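Local coordinates for YghZ aldo-keto reductase (Escherichia coli, PDB 3N6Q), which probably catalyses the NAD(P)H-dependent reduction of aldehydes or ketones, as a TIM-barrel member of the aldo-keto reductase family, at residues Asn197-Arg201 with Ile328-Ile332; Ser266-Leu270 with His331-Leu337. One frame throughout, in Å; residues are numbered along the deposited sequence. Where two conformers were deposited one is given.

Contact 1: Asn197-Arg201 with Ile328-Ile332; sequences NLLNR and IDQHI
The outermost carbon of I332, CD1, pushes from helix 322-334 into a shallow hollow made by the loop at 197-201, bounded by the carbonyl of L198, the end of L199 and the guanidinium of R201. CD1 lies 3.5 Å from L198 O and meets R201 at the edge of the guanidinium, the two side chains arriving from opposite directions. Alongside, L199 CD2 rests against I332 CG1 at 3.9 Å, the two side chains meeting at a slant. One turn back along the helix L198 reaches the other way, its CD2 3.5 Å from I328 CG2 and farther, 4.3 Å, from I332 CD1, crossing I328 at about a right angle. W288 of helix 281-289 also packs on L198, R201 and I328. The loop follows barrel strand 191-193; the C-terminal helix comes after the last barrel strand, 297-300.

The hollow owes its shape to a type I turn from N197 to N200, braced by an Asx turn in which N197 OD1 takes the N-H of L199 on a lone pair. With CG beside the backbone N (chi1 -50°) and the chain extended as far as NE, R201 folds back and donates from NE to L198 O at 3.0 Å from above the carbonyl plane, a nearly straight bond of 160°. The guanidinium forms a salt bridge with D329, whose OD1 takes NH2 at 2.6 Å from the syn side but well out of the carboxylate plane, and NH1 weakly; the two planes stand 49° apart. A methionine in place of R201 would probably leave D329 without its counter-charge and the L198 carbonyl without its side-chain donor. One guanidinium thus grips both the turn just before it and the helix, and its charge is likely to favour an ionised D329 beside an otherwise largely apolar seam.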
loop_
_atom_site.group_PDB
_atom_site.type_symbol
_atom_site.label_atom_id
_atom_site.label_comp_id
_atom_site.label_asym_id
_atom_site.label_seq_id
_atom_site.Cartn_x
_atom_site.Cartn_y
_atom_site.Cartn_z
ATOM N N ASN B 197 24.182 -11.056 -29.676
ATOM C CA ASN B 197 23.961 -11.646 -30.982
ATOM C C ASN B 197 25.243 -12.387 -31.385
ATOM O O ASN B 197 26.236 -12.439 -30.629
ATOM C CB ASN B 197 23.620 -10.553 -32.038
ATOM C CG ASN B 197 24.639 -9.391 -32.070
ATOM O OD1 ASN B 197 25.794 -9.568 -32.435
ATOM N ND2 ASN B 197 24.170 -8.174 -31.747
ATOM N N LEU B 198 25.269 -12.844 -32.627
ATOM C CA LEU B 198 26.396 -13.663 -33.046
ATOM C C LEU B 198 27.713 -12.901 -32.980
ATOM O O LEU B 198 28.751 -13.497 -32.705
ATOM C CB LEU B 198 26.166 -14.160 -34.477
ATOM C CG LEU B 198 25.641 -15.570 -34.662
ATOM C CD1 LEU B 198 25.537 -15.759 -36.174
ATOM C CD2 LEU B 198 26.621 -16.594 -34.115
ATOM N N LEU B 199 27.662 -11.586 -33.182
ATOM C CA LEU B 199 28.848 -10.756 -33.291
ATOM C C LEU B 199 29.178 -10.088 -31.973
ATOM O O LEU B 199 30.173 -9.399 -31.877
ATOM C CB LEU B 199 28.657 -9.656 -34.351
ATOM C CG LEU B 199 28.177 -10.260 -35.677
ATOM C CD1 LEU B 199 28.189 -9.157 -36.698
ATOM C CD2 LEU B 199 29.126 -11.394 -36.086
ATOM N N ASN B 200 28.304 -10.234 -30.980
ATOM C CA ASN B 200 28.497 -9.503 -29.725
ATOM C C ASN B 200 28.242 -10.400 -28.532
ATOM O O ASN B 200 27.081 -10.624 -28.130
ATOM C CB ASN B 200 27.644 -8.223 -29.661
ATOM C CG ASN B 200 27.884 -7.457 -28.366
ATOM O OD1 ASN B 200 28.663 -7.894 -27.514
ATOM N ND2 ASN B 200 27.184 -6.374 -28.190
ATOM N N ARG B 201 29.313 -11.015 -28.033
ATOM C CA ARG B 201 29.162 -12.028 -26.998
ATOM C C ARG B 201 29.669 -11.612 -25.643
ATOM O O ARG B 201 29.968 -12.456 -24.832
ATOM C CB ARG B 201 29.776 -13.375 -27.402
ATOM C CG ARG B 201 29.259 -13.747 -28.784
ATOM C CD ARG B 201 29.322 -15.170 -29.002
ATOM N NE ARG B 201 29.346 -15.382 -30.416
ATOM C CZ ARG B 201 29.807 -16.489 -30.950
ATOM N NH1 ARG B 201 30.256 -17.449 -30.125
ATOM N NH2 ARG B 201 29.789 -16.626 -32.281
ATOM N N ILE B 328 31.247 -21.332 -37.399
ATOM C CA ILE B 328 30.663 -19.979 -37.232
ATOM C C ILE B 328 31.666 -19.082 -36.487
ATOM O O ILE B 328 32.033 -18.010 -36.976
ATOM C CB ILE B 328 29.328 -20.071 -36.457
ATOM C CG1 ILE B 328 28.256 -20.629 -37.412
ATOM C CG2 ILE B 328 28.930 -18.604 -35.827
ATOM C CD1 ILE B 328 26.928 -21.058 -36.714
ATOM N N ASP B 329 32.179 -19.542 -35.350
ATOM C CA ASP B 329 33.160 -18.735 -34.609
ATOM C C ASP B 329 34.421 -18.447 -35.403
ATOM O O ASP B 329 34.998 -17.352 -35.334
ATOM C CB ASP B 329 33.542 -19.382 -33.285
ATOM C CG ASP B 329 32.413 -19.337 -32.268
ATOM O OD1 ASP B 329 31.338 -18.754 -32.576
ATOM O OD2 ASP B 329 32.587 -19.940 -31.192
ATOM N N GLN B 330 34.918 -19.452 -36.100
ATOM C CA GLN B 330 36.074 -19.207 -36.924
ATOM C C GLN B 330 35.877 -18.110 -38.000
ATOM O O GLN B 330 36.796 -17.304 -38.230
ATOM C CB GLN B 330 36.565 -20.531 -37.544
ATOM C CG GLN B 330 37.892 -20.397 -38.317
ATOM C CD GLN B 330 39.060 -20.312 -37.369
ATOM O OE1 GLN B 330 39.230 -21.182 -36.500
ATOM N NE2 GLN B 330 39.826 -19.224 -37.463
ATOM N N HIS B 331 34.757 -18.124 -38.734
ATOM C CA HIS B 331 34.492 -17.090 -39.742
ATOM C C HIS B 331 34.458 -15.729 -39.040
ATOM O O HIS B 331 34.947 -14.727 -39.589
ATOM C CB HIS B 331 33.143 -17.293 -40.447
ATOM C CG HIS B 331 33.135 -18.429 -41.416
ATOM N ND1 HIS B 331 34.140 -18.621 -42.341
ATOM C CD2 HIS B 331 32.242 -19.428 -41.606
ATOM C CE1 HIS B 331 33.856 -19.687 -43.075
ATOM N NE2 HIS B 331 32.693 -20.170 -42.673
ATOM N N ILE B 332 33.932 -15.711 -37.823
ATOM C CA ILE B 332 33.853 -14.414 -37.074
ATOM C C ILE B 332 35.236 -13.870 -36.710
ATOM O O ILE B 332 35.569 -12.722 -37.054
ATOM C CB ILE B 332 32.871 -14.451 -35.885
ATOM C CG1 ILE B 332 31.433 -14.575 -36.417
ATOM C CG2 ILE B 332 32.975 -13.155 -35.017
ATOM C CD1 ILE B 332 30.436 -15.130 -35.359
#

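Contact 2: Ser266-Leu270 with His331-Leu337; sequences SLRLL and HIADGEL
S266 and G335 bring the two backbones to within 5.0 Å, CA to CA, where helix 261-276 passes the C-terminal end of helix 322-334. The latter helix finishes in a Schellman motif: E336 adopts positive phi, L337 N bonds back to I332 O and E336 N to A333 O. Glycine at 335 allows the close approach, since a CB there would collide with S266 OG, which already lies 3.1 Å from G335 CA.

S266 places its hydroxyl beside its own backbone N (chi1 -78°) and donates to H331 O at 2.7 Å. G335 N reaches the same oxygen from the opposite face of the carbonyl plane, so two donors grip it. This joins two helices that, as in other aldo-keto reductases, are additional to the alternating strands and helices of the (beta/alpha)8 barrel, and G335 O strengthens the link by accepting from N263.

The H331 ring receives L269 over one face in a CH-pi contact, CB standing 3.7 Å from the ring centroid and 14° off its normal, while L269 CD1 reaches ND1 and CE1. L270 slides past H331 in the opposite direction, packing CG against its CB. Beyond the Schellman turn L337 swings back toward helix 261-276: its CD1 meets L270 CD1 tip to tip at 4.0 Å, presses on S266 CB at 3.5 Å and touches L267 CG.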
loop_
_atom_site.group_PDB
_atom_site.type_symbol
_atom_site.label_atom_id
_atom_site.label_comp_id
_atom_site.label_asym_id
_atom_site.label_seq_id
_atom_site.Cartn_x
_atom_site.Cartn_y
_atom_site.Cartn_z
ATOM N N SER B 266 33.679 -12.542 -44.534
ATOM C CA SER B 266 33.158 -13.414 -43.497
ATOM C C SER B 266 31.647 -13.400 -43.416
ATOM O O SER B 266 31.055 -14.431 -43.166
ATOM C CB SER B 266 33.764 -13.104 -42.140
ATOM O OG SER B 266 35.071 -13.662 -42.075
ATOM N N LEU B 267 30.997 -12.247 -43.579
ATOM C CA LEU B 267 29.522 -12.264 -43.588
ATOM C C LEU B 267 28.938 -13.085 -44.752
ATOM O O LEU B 267 27.897 -13.752 -44.587
ATOM C CB LEU B 267 28.921 -10.856 -43.623
ATOM C CG LEU B 267 29.194 -10.043 -42.361
ATOM C CD1 LEU B 267 28.944 -8.579 -42.719
ATOM C CD2 LEU B 267 28.210 -10.538 -41.248
ATOM N N ARG B 268 29.608 -13.014 -45.913
ATOM C CA ARG B 268 29.259 -13.837 -47.053
ATOM C C ARG B 268 29.371 -15.330 -46.713
ATOM O O ARG B 268 28.489 -16.085 -47.038
ATOM C CB ARG B 268 30.095 -13.467 -48.295
ATOM C CG ARG B 268 29.775 -12.072 -48.909
ATOM C CD ARG B 268 30.649 -11.693 -50.147
ATOM N NE ARG B 268 31.661 -10.652 -49.896
ATOM C CZ ARG B 268 32.962 -10.800 -50.140
ATOM N NH1 ARG B 268 33.415 -11.956 -50.612
ATOM N NH2 ARG B 268 33.822 -9.810 -49.879
ATOM N N LEU B 269 30.427 -15.732 -46.042
ATOM C CA LEU B 269 30.608 -17.157 -45.710
ATOM C C LEU B 269 29.604 -17.597 -44.625
ATOM O O LEU B 269 29.029 -18.696 -44.678
ATOM C CB LEU B 269 32.028 -17.385 -45.215
ATOM C CG LEU B 269 33.103 -17.341 -46.315
ATOM C CD1 LEU B 269 34.506 -17.212 -45.633
ATOM C CD2 LEU B 269 32.990 -18.611 -47.160
ATOM N N LEU B 270 29.308 -16.696 -43.697
ATOM C CA LEU B 270 28.208 -16.995 -42.766
ATOM C C LEU B 270 26.853 -17.168 -43.469
ATOM O O LEU B 270 26.077 -18.093 -43.104
ATOM C CB LEU B 270 28.131 -15.942 -41.649
ATOM C CG LEU B 270 29.296 -15.998 -40.648
ATOM C CD1 LEU B 270 29.292 -14.634 -39.888
ATOM C CD2 LEU B 270 29.053 -17.191 -39.695
ATOM N N HIS B 331 34.757 -18.124 -38.734
ATOM C CA HIS B 331 34.492 -17.090 -39.742
ATOM C C HIS B 331 34.458 -15.729 -39.040
ATOM O O HIS B 331 34.947 -14.727 -39.589
ATOM C CB HIS B 331 33.143 -17.293 -40.447
ATOM C CG HIS B 331 33.135 -18.429 -41.416
ATOM N ND1 HIS B 331 34.140 -18.621 -42.341
ATOM C CD2 HIS B 331 32.242 -19.428 -41.606
ATOM C CE1 HIS B 331 33.856 -19.687 -43.075
ATOM N NE2 HIS B 331 32.693 -20.170 -42.673
ATOM N N ILE B 332 33.932 -15.711 -37.823
ATOM C CA ILE B 332 33.853 -14.414 -37.074
ATOM C C ILE B 332 35.236 -13.870 -36.710
ATOM O O ILE B 332 35.569 -12.722 -37.054
ATOM C CB ILE B 332 32.871 -14.451 -35.885
ATOM C CG1 ILE B 332 31.433 -14.575 -36.417
ATOM C CG2 ILE B 332 32.975 -13.155 -35.017
ATOM C CD1 ILE B 332 30.436 -15.130 -35.359
ATOM N N ALA B 333 36.075 -14.745 -36.182
ATOM C CA ALA B 333 37.489 -14.436 -35.891
ATOM C C ALA B 333 38.255 -14.030 -37.154
ATOM O O ALA B 333 38.893 -12.966 -37.162
ATOM C CB ALA B 333 38.163 -15.652 -35.216
ATOM N N ASP B 334 38.160 -14.830 -38.227
ATOM C CA ASP B 334 38.854 -14.522 -39.485
ATOM C C ASP B 334 38.457 -13.168 -40.053
ATOM O O ASP B 334 39.263 -12.517 -40.746
ATOM C CB ASP B 334 38.578 -15.568 -40.580
ATOM C CG ASP B 334 39.209 -16.919 -40.301
ATOM O OD1 ASP B 334 40.018 -17.075 -39.357
ATOM O OD2 ASP B 334 38.856 -17.858 -41.048
ATOM N N GLY B 335 37.181 -12.808 -39.913
ATOM C CA GLY B 335 36.700 -11.572 -40.518
ATOM C C GLY B 335 36.807 -10.372 -39.587
ATOM O O GLY B 335 36.356 -9.291 -39.943
ATOM N N GLU B 336 37.323 -10.615 -38.383
ATOM C CA GLU B 336 37.346 -9.644 -37.269
ATOM C C GLU B 336 35.996 -9.017 -36.959
ATOM O O GLU B 336 35.872 -7.799 -36.776
ATOM C CB GLU B 336 38.457 -8.607 -37.496
ATOM C CG GLU B 336 39.826 -9.325 -37.512
ATOM C CD GLU B 336 40.990 -8.370 -37.671
ATOM O OE1 GLU B 336 41.756 -8.203 -36.699
ATOM O OE2 GLU B 336 41.133 -7.795 -38.773
ATOM N N LEU B 337 34.971 -9.865 -36.939
ATOM C CA LEU B 337 33.602 -9.395 -36.825
ATOM C C LEU B 337 33.117 -9.108 -35.397
ATOM O O LEU B 337 31.984 -8.659 -35.221
ATOM C CB LEU B 337 32.633 -10.338 -37.547
ATOM C CG LEU B 337 32.571 -10.256 -39.081
ATOM C CD1 LEU B 337 31.826 -11.487 -39.646
ATOM C CD2 LEU B 337 31.890 -8.963 -39.491
#

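In the fold
From the N terminus the chain has already laid down most of the barrel before strand 191-193 runs into the loop at 197-201. Strand 218-221, helices 261-276 and 281-289 and strand 297-300 follow before helix 322-334 closes contact 1 across 126 intervening residues. Contact 2, a shorter excursion of 60 residues, starts inside the first and ends on the same stretch, overlapping it at H331 and I332 and running on to L337, so the two loops neither nest cleanly nor stand apart. Helix 322-334 is therefore held between a loop following a barrel strand and helix 261-276. The contacts, about 8 Å apart centre to centre, meet where L199 packs on L337 and I328 on L270.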